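PDB 2HF9: probable hydrogenase maturation factor HypB from Methanocaldococcus jannaschii, which binds GTP and probably hydrolyses it slowly, an activity thought essential for inserting nickel into the metal centre of [NiFe] hydrogenases during their maturation. Local coordinates for residues His109-Leu114 / Asp120-Glu125; Arg30-Lys35 / Leu114-Ile119. All coordinates share one frame; numbering follows the deposited sequence.

Interaction 1 (His109-Leu114 / Asp120-Glu125). With ZN (zinc ion), chain D; MG (magnesium ion), chain C; GSP (5'-guanosine-diphosphate-monothiophosphate), chain E.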
# COMPACT_ATOMS: atom_id res chain seq x y z
N HIS A 109 -13.42 -11.94 -17.67
CA HIS A 109 -14.80 -11.47 -17.81
C HIS A 109 -14.89 -9.99 -18.16
O HIS A 109 -15.80 -9.57 -18.89
CB HIS A 109 -15.60 -11.78 -16.54
CG HIS A 109 -15.96 -13.22 -16.41
ND1 HIS A 109 -16.81 -13.86 -17.29
CD2 HIS A 109 -15.57 -14.16 -15.52
CE1 HIS A 109 -16.94 -15.13 -16.94
NE2 HIS A 109 -16.19 -15.34 -15.87
N ALA A 110 -13.95 -9.20 -17.65
CA ALA A 110 -13.86 -7.79 -18.04
C ALA A 110 -13.64 -7.66 -19.55
O ALA A 110 -14.21 -6.78 -20.19
CB ALA A 110 -12.75 -7.09 -17.26
N LEU A 111 -12.82 -8.57 -20.10
CA LEU A 111 -12.54 -8.61 -21.54
C LEU A 111 -13.78 -8.81 -22.40
O LEU A 111 -13.82 -8.36 -23.55
CB LEU A 111 -11.49 -9.68 -21.87
CG LEU A 111 -10.08 -9.55 -21.28
CD1 LEU A 111 -9.20 -10.70 -21.72
CD2 LEU A 111 -9.45 -8.22 -21.65
N GLU A 112 -14.79 -9.47 -21.84
CA GLU A 112 -16.06 -9.69 -22.53
C GLU A 112 -16.84 -8.39 -22.75
O GLU A 112 -17.66 -8.30 -23.67
CB GLU A 112 -16.92 -10.73 -21.78
CG GLU A 112 -16.29 -12.13 -21.72
CD GLU A 112 -16.94 -13.05 -20.69
OE1 GLU A 112 -17.81 -12.59 -19.92
OE2 GLU A 112 -16.56 -14.23 -20.65
N ASP A 113 -16.56 -7.38 -21.93
CA ASP A 113 -17.20 -6.06 -22.04
C ASP A 113 -16.47 -5.10 -22.98
O ASP A 113 -16.86 -3.93 -23.12
CB ASP A 113 -17.39 -5.43 -20.66
CG ASP A 113 -18.55 -6.04 -19.89
OD1 ASP A 113 -19.53 -6.48 -20.52
OD2 ASP A 113 -18.48 -6.06 -18.64
N LEU A 114 -15.40 -5.58 -23.61
CA LEU A 114 -14.61 -4.78 -24.54
C LEU A 114 -14.72 -5.30 -25.97
O LEU A 114 -14.79 -6.51 -26.20
CB LEU A 114 -13.14 -4.76 -24.11
CG LEU A 114 -12.77 -4.13 -22.76
CD1 LEU A 114 -11.32 -4.42 -22.39
CD2 LEU A 114 -13.03 -2.62 -22.76
N ASP A 120 -6.24 -1.52 -29.35
CA ASP A 120 -4.85 -1.89 -29.61
C ASP A 120 -4.07 -2.11 -28.31
O ASP A 120 -3.23 -3.02 -28.22
CB ASP A 120 -4.16 -0.83 -30.48
CG ASP A 120 -4.91 -0.55 -31.77
OD1 ASP A 120 -5.20 -1.50 -32.52
OD2 ASP A 120 -5.20 0.64 -32.04
N LEU A 121 -4.33 -1.26 -27.32
CA LEU A 121 -3.65 -1.31 -26.03
C LEU A 121 -4.64 -1.46 -24.88
O LEU A 121 -5.68 -0.80 -24.87
CB LEU A 121 -2.81 -0.05 -25.79
CG LEU A 121 -1.71 0.33 -26.78
CD1 LEU A 121 -1.02 1.62 -26.33
CD2 LEU A 121 -0.69 -0.79 -26.93
N LEU A 122 -4.30 -2.31 -23.92
CA LEU A 122 -5.09 -2.46 -22.71
C LEU A 122 -4.25 -2.14 -21.48
O LEU A 122 -3.22 -2.77 -21.24
CB LEU A 122 -5.66 -3.89 -22.61
CG LEU A 122 -6.45 -4.25 -21.34
CD1 LEU A 122 -7.69 -3.38 -21.17
CD2 LEU A 122 -6.83 -5.73 -21.35
N PHE A 123 -4.70 -1.14 -20.71
CA PHE A 123 -4.05 -0.78 -19.46
C PHE A 123 -4.92 -1.25 -18.30
O PHE A 123 -6.07 -0.82 -18.17
CB PHE A 123 -3.82 0.73 -19.34
CG PHE A 123 -2.94 1.32 -20.43
CD1 PHE A 123 -3.17 2.63 -20.87
CD2 PHE A 123 -1.89 0.60 -20.99
CE1 PHE A 123 -2.37 3.20 -21.87
CE2 PHE A 123 -1.09 1.16 -21.99
CZ PHE A 123 -1.33 2.47 -22.43
N ILE A 124 -4.38 -2.14 -17.48
CA ILE A 124 -5.10 -2.62 -16.31
C ILE A 124 -4.50 -2.03 -15.04
O ILE A 124 -3.32 -2.27 -14.75
CB ILE A 124 -5.07 -4.17 -16.20
CG1 ILE A 124 -5.50 -4.82 -17.52
CG2 ILE A 124 -5.92 -4.64 -15.02
CD1 ILE A 124 -5.48 -6.35 -17.49
N GLU A 125 -5.29 -1.26 -14.29
CA GLU A 125 -4.83 -0.79 -12.99
C GLU A 125 -5.22 -1.78 -11.91
O GLU A 125 -6.40 -1.91 -11.57
CB GLU A 125 -5.33 0.61 -12.65
CG GLU A 125 -4.73 1.13 -11.35
CD GLU A 125 -4.98 2.60 -11.12
OE1 GLU A 125 -5.26 3.32 -12.09
OE2 GLU A 125 -4.91 3.04 -9.95
ZN ZN D . -15.96 -17.08 -14.50
MG MG C . -5.39 4.92 -9.05
PG GSP E . -4.55 4.45 -6.00
O3B GSP E . -3.43 5.57 -6.30
S1G GSP E . -3.84 3.11 -5.19
O2G GSP E . -5.60 5.13 -5.09
O3G GSP E . -5.21 4.04 -7.33
PB GSP E . -2.61 5.70 -7.68
O1B GSP E . -1.40 4.85 -7.59
O2B GSP E . -3.42 5.41 -8.88
PA GSP E . -2.68 8.55 -8.26
O1A GSP E . -2.48 8.58 -9.73
O2A GSP E . -4.10 8.75 -7.88
O3A GSP E . -2.07 7.22 -7.59
O5' GSP E . -1.71 9.65 -7.60
C5' GSP E . -1.65 9.83 -6.20
C4' GSP E . -1.27 11.27 -5.88
O4' GSP E . 0.09 11.51 -6.21
C3' GSP E . -2.08 12.29 -6.64
O3' GSP E . -2.33 13.34 -5.74
C2' GSP E . -1.16 12.76 -7.75
O2' GSP E . -1.39 14.09 -8.11
C1' GSP E . 0.20 12.61 -7.10
N9 GSP E . 1.33 12.31 -8.00
C8 GSP E . 1.47 11.25 -8.86
N7 GSP E . 2.69 11.34 -9.43
C5 GSP E . 3.33 12.43 -8.94
C6 GSP E . 4.59 12.98 -9.17
O6 GSP E . 5.36 12.45 -9.97
N1 GSP E . 4.97 14.12 -8.49
C2 GSP E . 4.10 14.71 -7.59
N2 GSP E . 4.46 15.81 -6.94
N3 GSP E . 2.85 14.16 -7.35
C4 GSP E . 2.48 13.03 -8.02
O HOH W 1 -5.90 6.73 -8.24
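In the nucleotide-binding domain of this P-loop GTPase, Leu111 of helix 104-111 and Leu114 in the turn that follows pack on Leu122 of strand 121-125. Leu122 spreads its two methyls between them: CD2 meets Leu111 CD2 at 3.6 Å, while CD1 takes Leu114 CD1 at 4.0 Å. With CG anti to its backbone N (chi1 176°), Leu122 turns this fork toward the two leucines, and both lie aslant across it. A type I turn from Leu111 to Leu114 brings the second leucine round, closed by Leu114 N to Leu111 O at 3.2 Å. Strand 68-74 adds to the packing, with Ala69 touching Leu114 and Ile71 touching Ala110.

Polar chemistry lies at the far ends. His109 binds zinc through NE2 at 2.2 Å, and His105 supplies the other protein ligand. His109 ND1 donates to Glu112 OE1 at 3.1 Å, nearly straight at 167°; the oxygen sits close to the ring plane, yet is met from above the carboxylate plane. Together, this bond and the zinc fix the imidazole's rotation, and the carboxylate would probably make NE2 a stronger donor to the metal.

At the other end of the strand, Glu125 reaches out in an extended chain and places OE2 2.1 Å from magnesium. Thr52 and Asp80 join it there, as do O2B and O3G of the nucleotide analogue and a water. Helices packed on a parallel sheet, with a magnesium ligand at the C-terminal end of a strand, are characteristic of the P-loop NTPase fold.

Interaction 2 (Arg30-Lys35 / Leu114-Ile119)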
# COMPACT_ATOMS: atom_id res chain seq x y z
N ARG A 30 -4.25 -14.13 -22.55
CA ARG A 30 -3.18 -13.71 -23.47
C ARG A 30 -3.45 -14.15 -24.90
O ARG A 30 -3.27 -13.38 -25.84
CB ARG A 30 -1.81 -14.24 -23.02
CG ARG A 30 -0.91 -13.18 -22.39
CD ARG A 30 0.46 -13.74 -21.99
NE ARG A 30 0.33 -14.88 -21.07
CZ ARG A 30 0.26 -14.78 -19.75
NH1 ARG A 30 0.32 -13.59 -19.15
NH2 ARG A 30 0.14 -15.87 -19.01
N LYS A 31 -3.91 -15.40 -25.06
CA LYS A 31 -4.29 -15.92 -26.36
C LYS A 31 -5.44 -15.12 -26.99
O LYS A 31 -5.38 -14.77 -28.17
CB LYS A 31 -4.60 -17.43 -26.26
CG LYS A 31 -5.31 -18.12 -27.46
CD LYS A 31 -4.92 -17.62 -28.86
CE LYS A 31 -3.42 -17.53 -29.11
NZ LYS A 31 -3.12 -16.36 -29.97
N LEU A 32 -6.45 -14.79 -26.19
CA LEU A 32 -7.57 -13.98 -26.66
C LEU A 32 -7.11 -12.59 -27.10
O LEU A 32 -7.53 -12.09 -28.15
CB LEU A 32 -8.67 -13.87 -25.58
CG LEU A 32 -9.88 -12.97 -25.87
CD1 LEU A 32 -10.75 -13.51 -27.00
CD2 LEU A 32 -10.71 -12.75 -24.60
N LEU A 33 -6.24 -11.98 -26.30
CA LEU A 33 -5.68 -10.67 -26.62
C LEU A 33 -4.84 -10.71 -27.91
O LEU A 33 -5.01 -9.85 -28.78
CB LEU A 33 -4.85 -10.14 -25.45
CG LEU A 33 -5.63 -9.81 -24.16
CD1 LEU A 33 -4.67 -9.69 -22.99
CD2 LEU A 33 -6.46 -8.54 -24.30
N ASN A 34 -3.97 -11.71 -28.02
CA ASN A 34 -3.13 -11.90 -29.21
C ASN A 34 -3.93 -12.11 -30.49
O ASN A 34 -3.56 -11.63 -31.56
CB ASN A 34 -2.15 -13.07 -29.02
CG ASN A 34 -1.03 -12.74 -28.04
OD1 ASN A 34 -0.66 -11.59 -27.86
ND2 ASN A 34 -0.49 -13.78 -27.40
N LYS A 35 -5.04 -12.83 -30.35
CA LYS A 35 -5.98 -13.11 -31.43
C LYS A 35 -6.56 -11.82 -32.00
O LYS A 35 -6.78 -11.70 -33.20
CB LYS A 35 -7.12 -13.97 -30.87
CG LYS A 35 -7.51 -15.18 -31.70
CD LYS A 35 -7.85 -16.38 -30.79
CE LYS A 35 -8.82 -16.00 -29.66
NZ LYS A 35 -8.64 -16.84 -28.42
N LEU A 114 -15.40 -5.58 -23.61
CA LEU A 114 -14.61 -4.78 -24.54
C LEU A 114 -14.72 -5.30 -25.97
O LEU A 114 -14.79 -6.51 -26.20
CB LEU A 114 -13.14 -4.76 -24.11
CG LEU A 114 -12.77 -4.13 -22.76
CD1 LEU A 114 -11.32 -4.42 -22.39
CD2 LEU A 114 -13.03 -2.62 -22.76
N ASN A 115 -14.75 -4.38 -26.94
CA ASN A 115 -14.63 -4.76 -28.34
C ASN A 115 -13.15 -4.80 -28.72
O ASN A 115 -12.56 -3.78 -29.06
CB ASN A 115 -15.41 -3.80 -29.25
CG ASN A 115 -15.40 -4.22 -30.72
OD1 ASN A 115 -14.86 -5.27 -31.08
ND2 ASN A 115 -15.99 -3.39 -31.57
N LEU A 116 -12.57 -6.00 -28.65
CA LEU A 116 -11.12 -6.17 -28.82
C LEU A 116 -10.63 -5.94 -30.25
O LEU A 116 -9.43 -5.79 -30.48
CB LEU A 116 -10.68 -7.55 -28.31
CG LEU A 116 -11.01 -7.89 -26.85
CD1 LEU A 116 -10.80 -9.38 -26.58
CD2 LEU A 116 -10.20 -7.04 -25.88
N ASP A 117 -11.55 -5.91 -31.22
CA ASP A 117 -11.21 -5.56 -32.60
C ASP A 117 -11.18 -4.05 -32.82
O ASP A 117 -10.87 -3.57 -33.92
CB ASP A 117 -12.15 -6.24 -33.58
CG ASP A 117 -11.91 -7.73 -33.67
OD1 ASP A 117 -10.74 -8.16 -33.67
OD2 ASP A 117 -12.91 -8.48 -33.75
N GLU A 118 -11.52 -3.29 -31.78
CA GLU A 118 -11.41 -1.84 -31.81
C GLU A 118 -10.49 -1.32 -30.70
O GLU A 118 -10.58 -0.16 -30.29
CB GLU A 118 -12.80 -1.19 -31.73
CG GLU A 118 -13.56 -1.21 -33.06
CD GLU A 118 -12.79 -0.53 -34.20
OE1 GLU A 118 -12.41 0.65 -34.06
OE2 GLU A 118 -12.57 -1.20 -35.24
N ILE A 119 -9.61 -2.20 -30.21
CA ILE A 119 -8.65 -1.86 -29.16
C ILE A 119 -7.26 -2.35 -29.58
O ILE A 119 -7.11 -3.44 -30.12
CB ILE A 119 -9.05 -2.49 -27.78
CG1 ILE A 119 -10.41 -1.95 -27.29
CG2 ILE A 119 -7.98 -2.26 -26.71
CD1 ILE A 119 -10.51 -0.43 -27.13
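Leu32 and Leu33, on the last turn of helix 18-35, close over Leu116 in the loop between helix 104-111 and strand 121-125. The contact across the two segments is apolar throughout. Leu116 offers one methyl to each partner. Its CD1 is set against the branch point of Leu32, 3.8 Å from CG, with Leu32 CD2 almost as near at 3.9 Å, so the methyl rests on the fork of the other leucine. The two side chains cross at about a right angle. The chi1 of Leu32, 176°, swings its fork away from the backbone N and across to the loop. The other methyl, Leu116 CD2, lies 4.3 Å from Leu33 CD2, a lighter touch. Leu33 and Leu116 are also the pair whose CA atoms come nearest, 7.4 Å apart.

Hydrogen bonds shape each side separately. In the helix, Asn34 N bonds to Arg30 O at 2.8 Å and Lys35 N to Lys31 O at 2.9 Å, keeping Leu32 and Leu33 in regular helical geometry. The loop folds back through Glu118 N to Asn115 O at 3.0 Å, and a weak bond from Asp117 N to Asn115 OD1 adds to the bend that bears Leu116. Asp117 OD1 reaches His36, just beyond the helix, giving the loop a polar tie beside the leucines.

Charged groups tie the flanks to other parts of the chain: Arg30 forms salt bridges with Asp27 and Asp137, and Glu118 pairs with Lys67. On the loop side, Leu114 and Ile119 touch Ala69 of strand 68-74. Leu32 and Leu33 also touch Leu111, so the end of helix 18-35 lies against both helix 104-111 and the loop after it.

Interactions 1 and 2 form one continuous apolar patch, their centres about 8 Å apart. Leu111 joins them, its CD1 3.9 Å from Leu32 CD2, and Leu33 CD2 also comes within 4.1 Å of Leu122 CD2. Leu114 belongs to both segment pairs but makes its cross-segment contact in interaction 1 alone. Both contacts are leucine on leucine and largely buried; interaction 1 lies nearer the centre of the chain and rests on the sheet, whereas interaction 2 lies farther out, where Leu32 is partly exposed. Their polar surroundings differ too: metal ions are bound at the outer ends of 109-114 / 120-125, whereas salt bridges of Arg30 and Glu118 surround 30-35 / 114-119.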